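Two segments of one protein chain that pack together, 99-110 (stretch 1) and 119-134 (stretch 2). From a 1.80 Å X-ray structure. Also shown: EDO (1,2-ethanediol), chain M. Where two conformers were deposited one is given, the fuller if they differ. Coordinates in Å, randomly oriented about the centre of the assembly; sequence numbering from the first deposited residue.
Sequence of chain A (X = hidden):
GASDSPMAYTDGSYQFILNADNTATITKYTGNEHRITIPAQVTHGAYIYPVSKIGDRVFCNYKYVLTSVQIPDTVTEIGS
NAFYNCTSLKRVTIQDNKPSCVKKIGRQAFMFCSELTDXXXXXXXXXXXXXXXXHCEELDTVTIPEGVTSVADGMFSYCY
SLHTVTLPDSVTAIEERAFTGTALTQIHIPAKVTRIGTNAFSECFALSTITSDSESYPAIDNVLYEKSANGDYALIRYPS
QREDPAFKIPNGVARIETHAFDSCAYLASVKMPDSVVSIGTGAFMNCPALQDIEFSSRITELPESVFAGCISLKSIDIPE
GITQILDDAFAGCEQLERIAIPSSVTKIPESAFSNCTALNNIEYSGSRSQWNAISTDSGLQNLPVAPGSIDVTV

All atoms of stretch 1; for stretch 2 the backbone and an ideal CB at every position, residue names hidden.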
ATOM      1  N   PRO A  99      24.298 -16.795   9.297  1.00 24.83           N
ATOM      2  CA  PRO A  99      23.624 -15.997   8.250  1.00 24.35           C
ATOM      3  C   PRO A  99      22.414 -16.735   7.642  1.00 24.53           C
ATOM      4  O   PRO A  99      22.461 -17.945   7.431  1.00 22.07           O
ATOM      5  CB  PRO A  99      24.721 -15.804   7.184  1.00 26.42           C
ATOM      6  CG  PRO A  99      26.020 -15.989   7.934  1.00 31.06           C
ATOM      7  CD  PRO A  99      25.711 -17.067   8.941  1.00 26.64           C
ATOM      8  N   SER A 100      21.336 -15.997   7.354  1.00 20.68           N
ATOM      9  CA  SER A 100      20.149 -16.564   6.693  1.00 19.68           C
ATOM     10  C   SER A 100      20.509 -17.080   5.287  1.00 22.91           C
ATOM     11  O   SER A 100      21.296 -16.433   4.590  1.00 21.89           O
ATOM     12  CB  SER A 100      19.059 -15.501   6.574  1.00 19.46           C
ATOM     13  OG  SER A 100      17.947 -16.046   5.883  1.00 21.83           O
ATOM     14  N   CYS A 101      19.933 -18.227   4.873  1.00 17.70           N
ATOM     15  CA  CYS A 101      20.094 -18.758   3.512  1.00 18.05           C
ATOM     16  C   CYS A 101      18.752 -18.717   2.772  1.00 17.35           C
ATOM     17  O   CYS A 101      18.624 -19.260   1.670  1.00 15.00           O
ATOM     18  CB  CYS A 101      20.697 -20.158   3.532  1.00 20.54           C
ATOM     19  SG  CYS A 101      22.443 -20.173   4.028  1.00 25.52           S
ATOM     20  N   VAL A 102      17.760 -18.018   3.364  1.00 14.93           N
ATOM     21  CA  VAL A 102      16.437 -17.860   2.747  1.00 13.55           C
ATOM     22  C   VAL A 102      16.561 -17.031   1.461  1.00 17.72           C
ATOM     23  O   VAL A 102      17.053 -15.901   1.501  1.00 17.90           O
ATOM     24  CB  VAL A 102      15.406 -17.212   3.710  1.00 15.22           C
ATOM     25  CG1 VAL A 102      14.079 -16.979   2.983  1.00 14.17           C
ATOM     26  CG2 VAL A 102      15.204 -18.075   4.965  1.00 14.14           C
ATOM     27  N   LYS A 103      16.143 -17.614   0.331  1.00 13.47           N
ATOM     28  CA  LYS A 103      16.192 -16.937  -0.966  1.00 13.72           C
ATOM     29  C   LYS A 103      14.822 -16.498  -1.424  1.00 16.69           C
ATOM     30  O   LYS A 103      14.716 -15.547  -2.188  1.00 16.95           O
ATOM     31  CB  LYS A 103      16.783 -17.874  -2.030  1.00 15.75           C
ATOM     32  CG  LYS A 103      18.245 -18.286  -1.779  1.00 22.34           C
ATOM     33  CD  LYS A 103      19.171 -17.119  -1.446  1.00 30.28           C
ATOM     34  CE  LYS A 103      19.678 -16.379  -2.652  1.00 36.64           C
ATOM     35  NZ  LYS A 103      20.688 -15.340  -2.277  1.00 37.30           N
ATOM     36  N   LYS A 104      13.776 -17.236  -1.025  1.00 13.45           N
ATOM     37  CA  LYS A 104      12.422 -16.970  -1.519  1.00 13.33           C
ATOM     38  C   LYS A 104      11.426 -16.956  -0.375  1.00 15.75           C
ATOM     39  O   LYS A 104      11.479 -17.845   0.469  1.00 14.72           O
ATOM     40  CB  LYS A 104      12.043 -18.055  -2.535  1.00 16.15           C
ATOM     41  CG  LYS A 104      10.637 -17.903  -3.131  1.00 21.15           C
ATOM     42  CD  LYS A 104      10.421 -18.868  -4.303  1.00 29.00           C
ATOM     43  CE  LYS A 104       9.046 -18.675  -4.901  1.00 40.04           C
ATOM     44  NZ  LYS A 104       8.814 -19.550  -6.085  1.00 36.77           N
ATOM     45  N   ILE A 105      10.542 -15.944  -0.342  1.00 12.30           N
ATOM     46  CA  ILE A 105       9.482 -15.836   0.668  1.00 11.79           C
ATOM     47  C   ILE A 105       8.159 -15.761  -0.103  1.00 17.10           C
ATOM     48  O   ILE A 105       8.012 -14.906  -0.989  1.00 17.03           O
ATOM     49  CB  ILE A 105       9.704 -14.637   1.649  1.00 15.23           C
ATOM     50  CG1 ILE A 105      11.004 -14.829   2.484  1.00 16.62           C
ATOM     51  CG2 ILE A 105       8.476 -14.459   2.605  1.00 14.04           C
ATOM     52  CD1 ILE A 105      11.409 -13.598   3.294  1.00 18.81           C
ATOM     53  N   GLY A 106       7.236 -16.683   0.203  1.00 13.74           N
ATOM     54  CA  GLY A 106       5.962 -16.817  -0.498  1.00 14.20           C
ATOM     55  C   GLY A 106       4.945 -15.737  -0.182  1.00 13.37           C
ATOM     56  O   GLY A 106       5.127 -14.944   0.749  1.00 12.53           O
ATOM     57  N   ARG A 107       3.808 -15.752  -0.921  1.00 12.04           N
ATOM     58  CA  ARG A 107       2.747 -14.756  -0.718  1.00 11.02           C
ATOM     59  C   ARG A 107       2.226 -14.826   0.697  1.00 12.75           C
ATOM     60  O   ARG A 107       2.073 -15.935   1.207  1.00 13.25           O
ATOM     61  CB  ARG A 107       1.551 -15.069  -1.668  1.00 15.48           C
ATOM     62  CG  ARG A 107       1.882 -15.007  -3.144  1.00 25.58           C
ATOM     63  CD  ARG A 107       0.642 -15.114  -4.005  1.00 23.75           C
ATOM     64  NE  ARG A 107      -0.055 -16.380  -3.832  1.00 34.85           N
ATOM     65  CZ  ARG A 107      -1.211 -16.669  -4.422  1.00 48.82           C
ATOM     66  NH1 ARG A 107      -1.813 -15.773  -5.197  1.00 28.78           N
ATOM     67  NH2 ARG A 107      -1.777 -17.849  -4.233  1.00 33.18           N
ATOM     68  N   GLN A 108       1.919 -13.674   1.325  1.00 10.19           N
ATOM     69  CA  GLN A 108       1.277 -13.603   2.642  1.00 10.64           C
ATOM     70  C   GLN A 108       2.024 -14.424   3.716  1.00 14.13           C
ATOM     71  O   GLN A 108       1.403 -14.837   4.711  1.00 13.12           O
ATOM     72  CB  GLN A 108      -0.172 -14.121   2.495  1.00 11.79           C
ATOM     73  CG  GLN A 108      -1.033 -13.265   1.546  1.00 13.16           C
ATOM     74  CD  GLN A 108      -2.507 -13.634   1.584  1.00 19.19           C
ATOM     75  OE1 GLN A 108      -2.926 -14.633   2.194  1.00 16.51           O
ATOM     76  NE2 GLN A 108      -3.335 -12.821   0.937  1.00 15.68           N
ATOM     77  N   ALA A 109       3.364 -14.641   3.536  1.00 10.95           N
ATOM     78  CA  ALA A 109       4.101 -15.524   4.481  1.00 11.50           C
ATOM     79  C   ALA A 109       4.020 -15.027   5.924  1.00 14.05           C
ATOM     80  O   ALA A 109       3.887 -15.850   6.831  1.00 12.85           O
ATOM     81  CB  ALA A 109       5.541 -15.685   4.053  1.00 11.67           C
ATOM     82  N   PHE A 110       4.025 -13.705   6.137  1.00 10.41           N
ATOM     83  CA  PHE A 110       3.953 -13.147   7.496  1.00 10.39           C
ATOM     84  C   PHE A 110       2.804 -12.169   7.588  1.00 13.94           C
ATOM     85  O   PHE A 110       2.806 -11.274   8.439  1.00 13.91           O
ATOM     86  CB  PHE A 110       5.292 -12.478   7.876  1.00 12.69           C
ATOM     87  CG  PHE A 110       6.419 -13.477   7.915  1.00 14.04           C
ATOM     88  CD1 PHE A 110       6.659 -14.235   9.065  1.00 15.43           C
ATOM     89  CD2 PHE A 110       7.219 -13.692   6.798  1.00 14.67           C
ATOM     90  CE1 PHE A 110       7.688 -15.173   9.098  1.00 16.49           C
ATOM     91  CE2 PHE A 110       8.254 -14.634   6.831  1.00 17.05           C
ATOM     92  CZ  PHE A 110       8.464 -15.392   7.974  1.00 15.08           C
ATOM     93  N   UNK A 119      13.257  -9.709  11.866  1.00 20.73           N
ATOM     94  CA  UNK A 119      13.184 -10.569  10.685  1.00 22.33           C
ATOM     95  C   UNK A 119      14.549 -10.674   9.936  1.00 25.21           C
ATOM     96  O   UNK A 119      14.616 -10.278   8.770  1.00 22.61           O
ATOM     97  CB  UNK A 119      12.109 -10.033   9.737  1.00 22.33           C
ATOM     98  N   UNK A 120      15.597 -11.319  10.507  1.00 26.07           N
ATOM     99  CA  UNK A 120      16.870 -11.485   9.746  1.00 27.18           C
ATOM    100  C   UNK A 120      16.780 -12.351   8.483  1.00 32.69           C
ATOM    101  O   UNK A 120      17.706 -12.359   7.687  1.00 35.91           O
ATOM    102  CB  UNK A 120      17.925 -12.101  10.667  1.00 27.18           C
ATOM    103  N   UNK A 121      15.693 -13.074   8.291  1.00 30.85           N
ATOM    104  CA  UNK A 121      15.468 -13.929   7.122  1.00 31.72           C
ATOM    105  C   UNK A 121      15.489 -13.113   5.789  1.00 39.47           C
ATOM    106  O   UNK A 121      15.577 -13.702   4.715  1.00 40.83           O
ATOM    107  CB  UNK A 121      14.130 -14.655   7.273  1.00 31.72           C
ATOM    108  N   UNK A 122      15.421 -11.771   5.863  1.00 34.78           N
ATOM    109  CA  UNK A 122      15.405 -10.888   4.689  1.00 33.49           C
ATOM    110  C   UNK A 122      16.801 -10.591   4.115  1.00 36.63           C
ATOM    111  O   UNK A 122      16.919 -10.142   2.975  1.00 36.92           O
ATOM    112  CB  UNK A 122      14.724  -9.569   5.059  1.00 33.49           C
ATOM    113  N   UNK A 123      17.852 -10.840   4.890  1.00 32.51           N
ATOM    114  CA  UNK A 123      19.230 -10.479   4.553  1.00 32.12           C
ATOM    115  C   UNK A 123      19.779 -11.012   3.203  1.00 33.16           C
ATOM    116  O   UNK A 123      20.592 -10.318   2.599  1.00 32.25           O
ATOM    117  CB  UNK A 123      20.139 -10.981   5.677  1.00 32.12           C
ATOM    118  N   UNK A 124      19.377 -12.208   2.723  1.00 27.52           N
ATOM    119  CA  UNK A 124      19.920 -12.714   1.448  1.00 25.99           C
ATOM    120  C   UNK A 124      18.808 -13.177   0.464  1.00 23.40           C
ATOM    121  O   UNK A 124      19.071 -13.954  -0.454  1.00 23.09           O
ATOM    122  CB  UNK A 124      20.874 -13.877   1.727  1.00 25.99           C
ATOM    123  N   UNK A 125      17.609 -12.644   0.636  0.50 18.39           N
ATOM    124  CA  UNK A 125      16.445 -12.972  -0.177  0.50 16.86           C
ATOM    125  C   UNK A 125      16.591 -12.389  -1.603  0.50 19.82           C
ATOM    126  O   UNK A 125      17.200 -11.328  -1.778  0.50 19.33           O
ATOM    127  CB  UNK A 125      15.173 -12.444   0.491  0.50 16.86           C
ATOM    128  N   UNK A 126      16.076 -13.110  -2.614  1.00 15.95           N
ATOM    129  CA  UNK A 126      16.100 -12.633  -3.997  1.00 16.73           C
ATOM    130  C   UNK A 126      14.666 -12.485  -4.485  1.00 21.08           C
ATOM    131  O   UNK A 126      14.447 -11.834  -5.497  1.00 20.25           O
ATOM    132  CB  UNK A 126      16.888 -13.584  -4.900  1.00 16.73           C
ATOM    133  N   UNK A 127      13.688 -13.142  -3.812  1.00 16.81           N
ATOM    134  CA  UNK A 127      12.281 -13.078  -4.231  1.00 16.03           C
ATOM    135  C   UNK A 127      11.379 -13.009  -3.036  1.00 17.93           C
ATOM    136  O   UNK A 127      11.512 -13.825  -2.127  1.00 15.77           O
ATOM    137  CB  UNK A 127      11.907 -14.284  -5.095  1.00 16.03           C
ATOM    138  N   UNK A 128      10.478 -12.041  -3.026  1.00 13.39           N
ATOM    139  CA  UNK A 128       9.470 -11.887  -1.966  1.00 13.62           C
ATOM    140  C   UNK A 128       8.144 -11.668  -2.684  1.00 18.21           C
ATOM    141  O   UNK A 128       8.020 -10.698  -3.460  1.00 17.31           O
ATOM    142  CB  UNK A 128       9.798 -10.735  -1.014  1.00 13.62           C
ATOM    143  N   UNK A 129       7.157 -12.531  -2.429  1.00 14.25           N
ATOM    144  CA  UNK A 129       5.898 -12.441  -3.159  1.00 13.88           C
ATOM    145  C   UNK A 129       4.874 -11.558  -2.446  1.00 15.29           C
ATOM    146  O   UNK A 129       5.119 -11.052  -1.355  1.00 14.46           O
ATOM    147  CB  UNK A 129       5.317 -13.841  -3.367  1.00 13.88           C
ATOM    148  N   UNK A 130       3.733 -11.344  -3.104  1.00 12.33           N
ATOM    149  CA  UNK A 130       2.658 -10.435  -2.682  1.00 12.05           C
ATOM    150  C   UNK A 130       2.293 -10.529  -1.219  1.00 14.68           C
ATOM    151  O   UNK A 130       2.147 -11.641  -0.691  1.00 13.22           O
ATOM    152  CB  UNK A 130       1.403 -10.704  -3.515  1.00 12.05           C
ATOM    153  N   UNK A 131       2.125  -9.344  -0.581  1.00 10.77           N
ATOM    154  CA  UNK A 131       1.618  -9.171   0.787  1.00  9.97           C
ATOM    155  C   UNK A 131       2.372  -9.993   1.839  1.00 13.55           C
ATOM    156  O   UNK A 131       1.778 -10.330   2.870  1.00 13.64           O
ATOM    157  CB  UNK A 131       0.135  -9.547   0.829  1.00  9.97           C
ATOM    158  N   UNK A 132       3.663 -10.273   1.624  1.00 11.97           N
ATOM    159  CA  UNK A 132       4.426 -11.099   2.559  1.00 12.44           C
ATOM    160  C   UNK A 132       4.504 -10.468   3.943  1.00 15.49           C
ATOM    161  O   UNK A 132       4.573 -11.210   4.916  1.00 14.80           O
ATOM    162  CB  UNK A 132       5.838 -11.338   2.020  1.00 12.44           C
ATOM    163  N   UNK A 133       4.440  -9.111   4.056  1.00 11.58           N
ATOM    164  CA  UNK A 133       4.523  -8.483   5.376  1.00 11.94           C
ATOM    165  C   UNK A 133       3.333  -7.567   5.616  1.00 15.82           C
ATOM    166  O   UNK A 133       3.443  -6.600   6.368  1.00 14.64           O
ATOM    167  CB  UNK A 133       5.828  -7.696   5.516  1.00 11.94           C
ATOM    168  N   UNK A 134       2.217  -7.847   4.942  1.00 13.53           N
ATOM    169  CA  UNK A 134       0.987  -7.058   5.055  0.50 13.15           C
ATOM    170  C   UNK A 134       0.517  -7.071   6.532  1.00 16.31           C
ATOM    171  O   UNK A 134       0.412  -8.139   7.129  1.00 13.93           O
ATOM    172  CB  UNK A 134      -0.098  -7.611   4.129  0.50 13.15           C
TER
HETATM  173  C1  EDO M 911      20.740 -14.146  10.882  1.00 51.33           C
HETATM  174  O1  EDO M 911      21.499 -14.500  12.031  1.00 49.08           O
HETATM  175  C2  EDO M 911      21.541 -13.298   9.864  1.00 52.63           C
HETATM  176  O2  EDO M 911      20.898 -13.280   8.581  1.00 50.28           O

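The CA-to-CB bond of 119 points toward stretch 1, but the ideal CB finds none of its atoms within 5.5 Å, so many side chains would fit; it is I119. Position 120 opens a 3-10 segment, and its phi of -64° suits proline, as would small residues; it is P120.

Position 121 points sideways. Its ideal CB is 4.3 Å from V102 CG2 and 4.9 Å from I105 CD1. A branched apolar chain would suit. It is I121. Its CD1 lies 3.8 Å from I105 CD1 and 3.5 Å from F110 CE2.

Position 122 points away, with no stretch 1 atom near its CB. Only a long chain could return. L122 does: its CD1 lies 3.8 Å from I105 CD1.

Position 123 is sideways. The ethanediol hydroxyl O2, which accepts from S100 N, lies nearby, so a polar residue would suit. It is D123; its OD2 accepts a hydrogen bond from ethanediol O2 at 2.7 Å.

Position 124 points toward stretch 1. Its CB is 3.9 Å from S100 O, an acceptor. A small donor such as serine or threonine would suit. In S124, OG donates to S100 O at 2.9 Å. Its backbone O accepts from K103 NZ at 2.8 Å.

Position 125 is sideways, its CB 4.8 Å from I105 CD1. A small apolar residue could suit. It is V125, with CG2 4.1 Å from I105 CD1.

Position 126 is sideways, its CB 4.0 Å from K103 O. Its backbone N donates to that oxygen at 2.8 Å. Serine or threonine could suit. It is T126. Its CG2 packs 3.7 Å from K103 CE, and its OG1 shares water 2 with 127.

Position 127 pairs with K104 in a parallel bridge, their side chains on one face. An acid, a polar chain or a beta-branched residue would suit. It is E127. Its OE2 approaches K104 CD at 4.0 Å.

Position 128 pairs with I105 on the other face. Beta-branched apolar residues suit its extended backbone. I128 places CG2 4.1 Å from I105 CB.

Position 129 points toward stretch 1, its CB 3.5 Å from R107 N. A short polar residue would suit. It is D129. Water 3 links its OD2 to R107 N, and its OD1 accepts a hydrogen bond from the backbone N of 130.

Position 130 is sideways, its CB 4.3 Å from R107 CG. Several residues would fit. It is S130, whose backbone O accepts from Q108 N at 2.9 Å.

Position 131 has positive phi, favouring glycine or asparagine. Its CB points toward Q108, whose amide invites an acceptor. It is E131; OE1 accepts from Q108 NE2 at 3.0 Å.

Position 132 has its CB 3.9 Å from G106 O. Something small fits. It is A132. Its CB packs 4.1 Å from I105 CG2, and its backbone O accepts from F110 N at 2.8 Å.

Position 133 points away, so a long apolar chain is needed to reach F110. It is F133, its ring near parallel to that of F110 but slid apart.

The ideal CB of 134 has no atom of stretch 1 within 5.5 Å, so many polar chains would suit. It is H134, whose ND1 donates to E131 OE2 at 3.0 Å.

Stretch 2 119-134: IPILDSVTEIDSEAFH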
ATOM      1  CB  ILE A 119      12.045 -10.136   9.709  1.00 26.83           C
ATOM      2  CG1 ILE A 119      12.051  -8.623   9.413  1.00 28.70           C
ATOM      3  CG2 ILE A 119      10.714 -10.606  10.203  1.00 30.05           C
ATOM      4  CD1 ILE A 119      11.265  -8.192   8.104  1.00 38.02           C
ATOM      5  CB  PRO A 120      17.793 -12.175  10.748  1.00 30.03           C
ATOM      6  CG  PRO A 120      16.848 -12.879  11.725  1.00 34.34           C
ATOM      7  CD  PRO A 120      15.727 -11.873  11.871  1.00 29.22           C
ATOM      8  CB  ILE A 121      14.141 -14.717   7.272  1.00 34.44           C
ATOM      9  CG1 ILE A 121      12.963 -13.774   7.499  1.00 35.50           C
ATOM     10  CG2 ILE A 121      14.255 -15.751   8.401  1.00 35.84           C
ATOM     11  CD1 ILE A 121      11.694 -14.272   7.023  1.00 48.13           C
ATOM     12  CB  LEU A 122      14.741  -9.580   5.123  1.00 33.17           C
ATOM     13  CG  LEU A 122      13.618  -9.048   4.267  1.00 38.12           C
ATOM     14  CD1 LEU A 122      12.507 -10.072   4.079  1.00 37.99           C
ATOM     15  CD2 LEU A 122      13.070  -7.804   4.857  1.00 40.04           C
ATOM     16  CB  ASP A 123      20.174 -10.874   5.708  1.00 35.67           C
ATOM     17  CG  ASP A 123      19.860 -10.182   7.042  1.00 52.25           C
ATOM     18  OD1 ASP A 123      19.144  -9.148   7.031  1.00 52.18           O
ATOM     19  OD2 ASP A 123      20.295 -10.695   8.092  1.00 61.90           O
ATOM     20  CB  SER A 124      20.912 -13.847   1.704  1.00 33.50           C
ATOM     21  OG  SER A 124      20.261 -14.949   2.313  1.00 46.13           O
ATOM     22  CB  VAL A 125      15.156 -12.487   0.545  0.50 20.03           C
ATOM     23  CG1 VAL A 125      14.948 -10.971   0.433  0.50 19.78           C
ATOM     24  CG2 VAL A 125      13.932 -13.253   0.077  0.50 19.14           C
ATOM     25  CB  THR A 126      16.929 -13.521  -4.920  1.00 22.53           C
ATOM     26  OG1 THR A 126      16.393 -14.839  -4.918  1.00 22.62           O
ATOM     27  CG2 THR A 126      18.429 -13.493  -4.598  1.00 23.31           C
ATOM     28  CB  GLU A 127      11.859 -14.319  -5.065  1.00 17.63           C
ATOM     29  CG  GLU A 127      12.601 -14.534  -6.371  1.00 30.87           C
ATOM     30  CD  GLU A 127      12.153 -15.817  -7.046  1.00 50.75           C
ATOM     31  OE1 GLU A 127      11.078 -15.806  -7.687  1.00 49.36           O
ATOM     32  OE2 GLU A 127      12.825 -16.855  -6.852  1.00 42.79           O
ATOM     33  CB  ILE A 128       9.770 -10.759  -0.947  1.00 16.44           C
ATOM     34  CG1 ILE A 128      11.230 -10.732  -0.455  1.00 17.83           C
ATOM     35  CG2 ILE A 128       8.803 -10.883   0.210  1.00 15.98           C
ATOM     36  CD1 ILE A 128      11.619  -9.371   0.294  1.00 22.90           C
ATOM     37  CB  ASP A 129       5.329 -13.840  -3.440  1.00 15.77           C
ATOM     38  CG  ASP A 129       4.651 -14.014  -4.805  1.00 24.77           C
ATOM     39  OD1 ASP A 129       4.197 -12.973  -5.409  1.00 20.50           O
ATOM     40  OD2 ASP A 129       4.513 -15.184  -5.252  1.00 24.68           O
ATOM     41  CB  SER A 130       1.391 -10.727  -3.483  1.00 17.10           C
ATOM     42  OG  SER A 130       1.727 -10.721  -4.863  1.00 23.33           O
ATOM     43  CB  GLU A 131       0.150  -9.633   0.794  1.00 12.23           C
ATOM     44  CG  GLU A 131      -0.762  -8.827  -0.122  1.00 16.62           C
ATOM     45  CD  GLU A 131      -2.165  -9.399  -0.139  1.00 27.45           C
ATOM     46  OE1 GLU A 131      -2.359 -10.519  -0.668  1.00 24.72           O
ATOM     47  OE2 GLU A 131      -3.050  -8.766   0.475  1.00 31.43           O
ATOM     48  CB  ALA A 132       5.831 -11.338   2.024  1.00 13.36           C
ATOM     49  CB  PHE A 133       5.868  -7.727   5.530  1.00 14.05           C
ATOM     50  CG  PHE A 133       7.035  -8.697   5.503  1.00 14.80           C
ATOM     51  CD1 PHE A 133       7.358  -9.455   6.628  1.00 16.52           C
ATOM     52  CD2 PHE A 133       7.774  -8.888   4.337  1.00 17.62           C
ATOM     53  CE1 PHE A 133       8.418 -10.367   6.599  1.00 17.90           C
ATOM     54  CE2 PHE A 133       8.826  -9.819   4.298  1.00 19.51           C
ATOM     55  CZ  PHE A 133       9.107 -10.583   5.421  1.00 17.76           C
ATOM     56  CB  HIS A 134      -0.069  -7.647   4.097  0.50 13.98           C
ATOM     57  CG  HIS A 134      -1.363  -6.893   3.960  0.50 17.11           C
ATOM     58  ND1 HIS A 134      -2.285  -7.241   2.983  0.50 18.98           N
ATOM     59  CD2 HIS A 134      -1.873  -5.872   4.688  0.50 17.96           C
ATOM     60  CE1 HIS A 134      -3.310  -6.421   3.141  0.50 18.17           C
ATOM     61  NE2 HIS A 134      -3.111  -5.582   4.158  0.50 17.90           N
TER
HETATM   62  O   HOH W   1      17.882 -14.352   3.568  1.00 26.50           O
HETATM   63  O   HOH W   2      14.729 -17.079  -4.980  1.00 31.67           O
HETATM   64  O   HOH W   3       3.937 -17.455  -3.156  1.00 33.00           O
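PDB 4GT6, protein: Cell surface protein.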